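Local coordinates for protein racemase (Pseudovibrio sp. JE062, PDB 3MKC) that is named a racemase and belongs to the enolase superfamily, whose members pair an N-terminal domain with a TIM-barrel-like domain, at residues E190-L195 with A223-S228; E238-H243 with A250-N255. All coordinates share one frame; numbering follows the deposited sequence.

Interaction 1 (E190-L195 with A223-S228); sequences EVAYYL and ARLLNS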
loop_
_atom_site.group_PDB
_atom_site.type_symbol
_atom_site.label_atom_id
_atom_site.label_comp_id
_atom_site.label_asym_id
_atom_site.label_seq_id
_atom_site.Cartn_x
_atom_site.Cartn_y
_atom_site.Cartn_z
ATOM N N GLU A 190 23.439 -3.034 18.766
ATOM C CA GLU A 190 22.656 -1.941 19.319
ATOM C C GLU A 190 21.226 -2.021 18.796
ATOM O O GLU A 190 20.274 -1.713 19.514
ATOM C CB GLU A 190 23.280 -0.594 18.939
ATOM C CG GLU A 190 24.647 -0.345 19.565
ATOM C CD GLU A 190 25.245 0.982 19.140
ATOM O OE1 GLU A 190 25.481 1.175 17.929
ATOM O OE2 GLU A 190 25.475 1.836 20.016
ATOM N N VAL A 191 21.081 -2.428 17.536
ATOM C CA VAL A 191 19.762 -2.564 16.936
ATOM C C VAL A 191 19.006 -3.653 17.686
ATOM O O VAL A 191 17.809 -3.521 17.941
ATOM C CB VAL A 191 19.856 -2.942 15.437
ATOM C CG1 VAL A 191 18.462 -3.241 14.880
ATOM C CG2 VAL A 191 20.492 -1.799 14.663
ATOM N N ALA A 192 19.710 -4.724 18.043
ATOM C CA ALA A 192 19.087 -5.816 18.775
ATOM C C ALA A 192 18.605 -5.289 20.125
ATOM O O ALA A 192 17.504 -5.605 20.573
ATOM C CB ALA A 192 20.075 -6.942 18.976
ATOM N N TYR A 193 19.449 -4.485 20.763
ATOM C CA TYR A 193 19.137 -3.889 22.057
ATOM C C TYR A 193 17.877 -3.050 21.911
ATOM O O TYR A 193 16.932 -3.163 22.697
ATOM C CB TYR A 193 20.298 -2.999 22.516
ATOM C CG TYR A 193 19.940 -2.094 23.671
ATOM C CD1 TYR A 193 19.749 -2.610 24.951
ATOM C CD2 TYR A 193 19.743 -0.729 23.472
ATOM C CE1 TYR A 193 19.368 -1.788 26.009
ATOM C CE2 TYR A 193 19.359 0.105 24.525
ATOM C CZ TYR A 193 19.174 -0.435 25.786
ATOM O OH TYR A 193 18.784 0.374 26.827
ATOM N N TYR A 194 17.884 -2.213 20.883
ATOM C CA TYR A 194 16.781 -1.322 20.555
ATOM C C TYR A 194 15.446 -2.058 20.466
ATOM O O TYR A 194 14.475 -1.702 21.135
ATOM C CB TYR A 194 17.101 -0.647 19.221
ATOM C CG TYR A 194 16.024 0.223 18.627
ATOM C CD1 TYR A 194 15.603 1.384 19.265
ATOM C CD2 TYR A 194 15.470 -0.082 17.383
ATOM C CE1 TYR A 194 14.664 2.228 18.674
ATOM C CE2 TYR A 194 14.536 0.751 16.787
ATOM C CZ TYR A 194 14.138 1.903 17.434
ATOM O OH TYR A 194 13.224 2.734 16.834
ATOM N N LEU A 195 15.404 -3.086 19.628
ATOM C CA LEU A 195 14.186 -3.850 19.441
ATOM C C LEU A 195 13.777 -4.560 20.718
ATOM O O LEU A 195 12.599 -4.770 20.963
ATOM C CB LEU A 195 14.377 -4.850 18.300
ATOM C CG LEU A 195 14.691 -4.188 16.951
ATOM C CD1 LEU A 195 14.869 -5.257 15.877
ATOM C CD2 LEU A 195 13.564 -3.239 16.564
ATOM N N ALA A 223 21.319 -12.267 9.217
ATOM C CA ALA A 223 20.888 -13.530 9.820
ATOM C C ALA A 223 21.317 -13.591 11.282
ATOM O O ALA A 223 20.548 -14.034 12.136
ATOM C CB ALA A 223 21.467 -14.714 9.050
ATOM N N ARG A 224 22.538 -13.148 11.575
ATOM C CA ARG A 224 23.018 -13.157 12.960
ATOM C C ARG A 224 22.112 -12.300 13.824
ATOM O O ARG A 224 21.705 -12.703 14.913
ATOM C CB ARG A 224 24.448 -12.622 13.059
ATOM C CG ARG A 224 25.502 -13.691 12.964
ATOM C CD ARG A 224 26.880 -13.162 13.342
ATOM N NE ARG A 224 27.880 -14.222 13.260
ATOM C CZ ARG A 224 29.183 -14.037 13.444
ATOM N NH1 ARG A 224 29.646 -12.824 13.723
ATOM N NH2 ARG A 224 30.019 -15.064 13.337
ATOM N N LEU A 225 21.801 -11.108 13.333
ATOM C CA LEU A 225 20.937 -10.199 14.071
ATOM C C LEU A 225 19.559 -10.809 14.296
ATOM O O LEU A 225 19.081 -10.871 15.424
ATOM C CB LEU A 225 20.799 -8.875 13.320
ATOM C CG LEU A 225 19.714 -7.901 13.792
ATOM C CD1 LEU A 225 19.933 -7.531 15.253
ATOM C CD2 LEU A 225 19.737 -6.664 12.915
ATOM N N LEU A 226 18.922 -11.269 13.224
ATOM C CA LEU A 226 17.592 -11.849 13.360
ATOM C C LEU A 226 17.582 -13.098 14.230
ATOM O O LEU A 226 16.638 -13.331 14.983
ATOM C CB LEU A 226 17.001 -12.151 11.980
ATOM C CG LEU A 226 16.779 -10.922 11.089
ATOM C CD1 LEU A 226 16.089 -11.360 9.803
ATOM C CD2 LEU A 226 15.918 -9.884 11.818
ATOM N N ASN A 227 18.633 -13.904 14.144
ATOM C CA ASN A 227 18.682 -15.105 14.958
ATOM C C ASN A 227 18.815 -14.788 16.443
ATOM O O ASN A 227 18.283 -15.512 17.279
ATOM C CB ASN A 227 19.827 -16.020 14.506
ATOM C CG ASN A 227 19.504 -16.751 13.220
ATOM O OD1 ASN A 227 18.338 -16.998 12.920
ATOM N ND2 ASN A 227 20.533 -17.117 12.461
ATOM N N SER A 228 19.490 -13.695 16.773
ATOM C CA SER A 228 19.685 -13.333 18.180
ATOM C C SER A 228 18.456 -12.730 18.856
ATOM O O SER A 228 18.414 -12.616 20.082
ATOM C CB SER A 228 20.865 -12.365 18.318
ATOM O OG SER A 228 20.530 -11.077 17.836
#
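The backbone oxygen of L225 takes two hydrogen bonds from S228, three residues further along the helix. S228 OG donates to L225 O at 2.8 Å, tilted 23° from the carbonyl plane, and S228 N adds a weak bond to the same oxygen. This serine, bonded back to its own helix, lies late in helix 219-228, which packs beside helix 188-202 on the outer layer of the TIM-barrel-like domain. The two are successive barrel helices, and the segments run in nearly the same direction; the segment axes approach to 10.0 Å and cross at -30°.

Between them the contact is apolar, and L225 contributes the larger part of it. With CG anti to its own backbone N (chi1 168°), its forked end spans two consecutive residues of the other helix. One branch, L225 CD1, rests on A192 CB at 3.8 Å, close to the backbone N of A192. The other, L225 CD2, meets V191 CG1, and these two side chains cross at about a right angle. At the margin, S228 OG, already turned back to its own helix, approaches A192 CB to 4.3 Å.

Interaction 2 (E238-H243 with A250-N255); sequences EATLQH and AKLVEN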
loop_
_atom_site.group_PDB
_atom_site.type_symbol
_atom_site.label_atom_id
_atom_site.label_comp_id
_atom_site.label_asym_id
_atom_site.label_seq_id
_atom_site.Cartn_x
_atom_site.Cartn_y
_atom_site.Cartn_z
ATOM N N GLU A 238 11.249 -6.448 7.775
ATOM C CA GLU A 238 11.073 -5.715 6.524
ATOM C C GLU A 238 12.297 -4.914 6.082
ATOM O O GLU A 238 13.026 -4.376 6.906
ATOM C CB GLU A 238 9.895 -4.755 6.676
ATOM C CG GLU A 238 9.698 -3.791 5.528
ATOM C CD GLU A 238 8.538 -2.847 5.778
ATOM O OE1 GLU A 238 7.578 -3.264 6.456
ATOM O OE2 GLU A 238 8.586 -1.701 5.289
ATOM N N ALA A 239 12.495 -4.826 4.772
ATOM C CA ALA A 239 13.601 -4.066 4.209
ATOM C C ALA A 239 14.930 -4.367 4.896
ATOM O O ALA A 239 15.636 -3.463 5.344
ATOM C CB ALA A 239 13.288 -2.576 4.299
ATOM N N THR A 240 15.258 -5.649 4.985
ATOM C CA THR A 240 16.505 -6.071 5.603
ATOM C C THR A 240 17.649 -5.880 4.612
ATOM O O THR A 240 18.637 -5.213 4.909
ATOM C CB THR A 240 16.450 -7.552 6.003
ATOM O OG1 THR A 240 16.054 -8.331 4.869
ATOM C CG2 THR A 240 15.450 -7.766 7.130
ATOM N N LEU A 241 17.502 -6.454 3.426
ATOM C CA LEU A 241 18.537 -6.351 2.408
ATOM C C LEU A 241 18.101 -5.440 1.278
ATOM O O LEU A 241 16.956 -4.995 1.238
ATOM C CB LEU A 241 18.871 -7.740 1.864
ATOM C CG LEU A 241 19.522 -8.656 2.904
ATOM C CD1 LEU A 241 19.633 -10.082 2.369
ATOM C CD2 LEU A 241 20.886 -8.097 3.258
ATOM N N GLN A 242 19.022 -5.158 0.363
ATOM C CA GLN A 242 18.700 -4.292 -0.755
ATOM C C GLN A 242 17.582 -4.919 -1.565
ATOM O O GLN A 242 17.493 -6.138 -1.703
ATOM C CB GLN A 242 19.943 -4.035 -1.601
ATOM C CG GLN A 242 21.062 -3.368 -0.801
ATOM C CD GLN A 242 20.570 -2.184 0.030
ATOM O OE1 GLN A 242 20.560 -2.233 1.260
ATOM N NE2 GLN A 242 20.155 -1.123 -0.642
ATOM N N HIS A 243 16.725 -4.062 -2.097
ATOM C CA HIS A 243 15.559 -4.500 -2.835
ATOM C C HIS A 243 15.818 -5.334 -4.093
ATOM O O HIS A 243 14.947 -6.093 -4.514
ATOM C CB HIS A 243 14.700 -3.271 -3.152
ATOM C CG HIS A 243 13.284 -3.593 -3.505
ATOM N ND1 HIS A 243 12.898 -3.971 -4.772
ATOM C CD2 HIS A 243 12.153 -3.560 -2.762
ATOM C CE1 HIS A 243 11.590 -4.154 -4.797
ATOM N NE2 HIS A 243 11.113 -3.910 -3.587
ATOM N N ALA A 250 16.581 -14.916 0.008
ATOM C CA ALA A 250 16.404 -16.363 0.104
ATOM C C ALA A 250 17.342 -16.918 1.180
ATOM O O ALA A 250 16.983 -17.843 1.914
ATOM C CB ALA A 250 16.695 -17.031 -1.250
ATOM N N LYS A 251 18.540 -16.344 1.269
ATOM C CA LYS A 251 19.515 -16.773 2.266
ATOM C C LYS A 251 18.955 -16.550 3.658
ATOM O O LYS A 251 19.050 -17.425 4.522
ATOM C CB LYS A 251 20.822 -15.994 2.113
ATOM C CG LYS A 251 21.684 -16.426 0.942
ATOM C CD LYS A 251 22.260 -17.811 1.170
ATOM C CE LYS A 251 23.395 -18.112 0.206
ATOM N NZ LYS A 251 22.921 -18.227 -1.200
ATOM N N LEU A 252 18.378 -15.372 3.882
ATOM C CA LEU A 252 17.796 -15.058 5.184
ATOM C C LEU A 252 16.698 -16.054 5.504
ATOM O O LEU A 252 16.567 -16.508 6.638
ATOM C CB LEU A 252 17.210 -13.644 5.198
ATOM C CG LEU A 252 18.194 -12.479 5.120
ATOM C CD1 LEU A 252 17.429 -11.160 5.201
ATOM C CD2 LEU A 252 19.195 -12.580 6.267
ATOM N N VAL A 253 15.894 -16.388 4.502
ATOM C CA VAL A 253 14.816 -17.344 4.717
ATOM C C VAL A 253 15.379 -18.708 5.084
ATOM O O VAL A 253 14.894 -19.377 5.995
ATOM C CB VAL A 253 13.934 -17.497 3.458
ATOM C CG1 VAL A 253 12.950 -18.673 3.640
ATOM C CG2 VAL A 253 13.169 -16.212 3.222
ATOM N N GLU A 254 16.412 -19.111 4.367
ATOM C CA GLU A 254 17.036 -20.405 4.593
ATOM C C GLU A 254 17.820 -20.489 5.892
ATOM O O GLU A 254 17.973 -21.567 6.465
ATOM C CB GLU A 254 17.981 -20.720 3.430
ATOM C CG GLU A 254 17.265 -21.083 2.148
ATOM C CD GLU A 254 18.106 -20.823 0.912
ATOM O OE1 GLU A 254 19.347 -20.714 1.030
ATOM O OE2 GLU A 254 17.513 -20.738 -0.181
ATOM N N ASN A 255 18.299 -19.353 6.377
ATOM C CA ASN A 255 19.134 -19.372 7.572
ATOM C C ASN A 255 18.616 -18.706 8.850
ATOM O O ASN A 255 19.367 -18.547 9.807
ATOM C CB ASN A 255 20.506 -18.821 7.184
ATOM C CG ASN A 255 21.186 -19.677 6.113
ATOM O OD1 ASN A 255 21.704 -20.751 6.406
ATOM N ND2 ASN A 255 21.157 -19.216 4.861
#
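L252 drives a single methyl, CD1, against the side chains of both T240 and L241, so that one helical leucine closes over two successive residues of the loop that precedes its own helix. The setting is a beta-alpha unit of the TIM-barrel-like domain: strand 236-238 ends, A239 takes a left-handed backbone conformation, and the chain passes through the loop into helix 246-255.

Both approaches are tip to tip. L252 CD1 comes to 3.2 Å from T240 OG1, a close fit, and to 3.8 Å from T240 CB. The hydroxyl meets it because OG1 stands between the backbone N and the carbonyl carbon of T240 (chi1 53°), the crowded position of the three. On L241 the branch that touches is CD1, 3.7 Å from L252 CD1 and 3.9 Å from L252 CG. V222 of helix 219-228 packs on both leucines, and H249 touches T240 and L241, so the neighbouring helix and the preceding turn of the same helix join the cluster.

Next to L252, the backbone oxygen of K251 is held twice by N255, one turn further along. N255 N and N255 ND2 each lie 2.8 Å from K251 O; the side-chain bond is bent (N-H...O 144°), and its acceptor lies somewhat out of the N255 amide plane. The amide is thereby folded back on its own helix.

The three residues that meet are buried, and T240 and L241 make no hydrogen bond to L252. Backbone bonds of E238 and A239 to the neighbouring strand and loop help to place the chain. A methyl is no conventional hydrogen-bond partner for the T240 hydroxyl, so this contact itself probably rests on fit of shape and exclusion of water.

Read from the N terminus, the two contacts follow in series, neither nested nor crossed. Interaction 1 closes first: from helix 188-202 the chain passes inward through strand 207-211 and returns in helix 219-228, so a 27-residue excursion is shut by neighbouring outer helices. Strand 236-238 then opens interaction 2, where only six residues separate the loop 238-243 from its partner on helix 246-255. Their centres lie 14 Å apart, and helix 219-228 bridges them. N227 ND2 probably donates to N255 O at 3.2 Å, while L252 CD2 packs against A223 N. Three successive outer helices and one strand-to-helix loop are thus tied along one flank of the barrel.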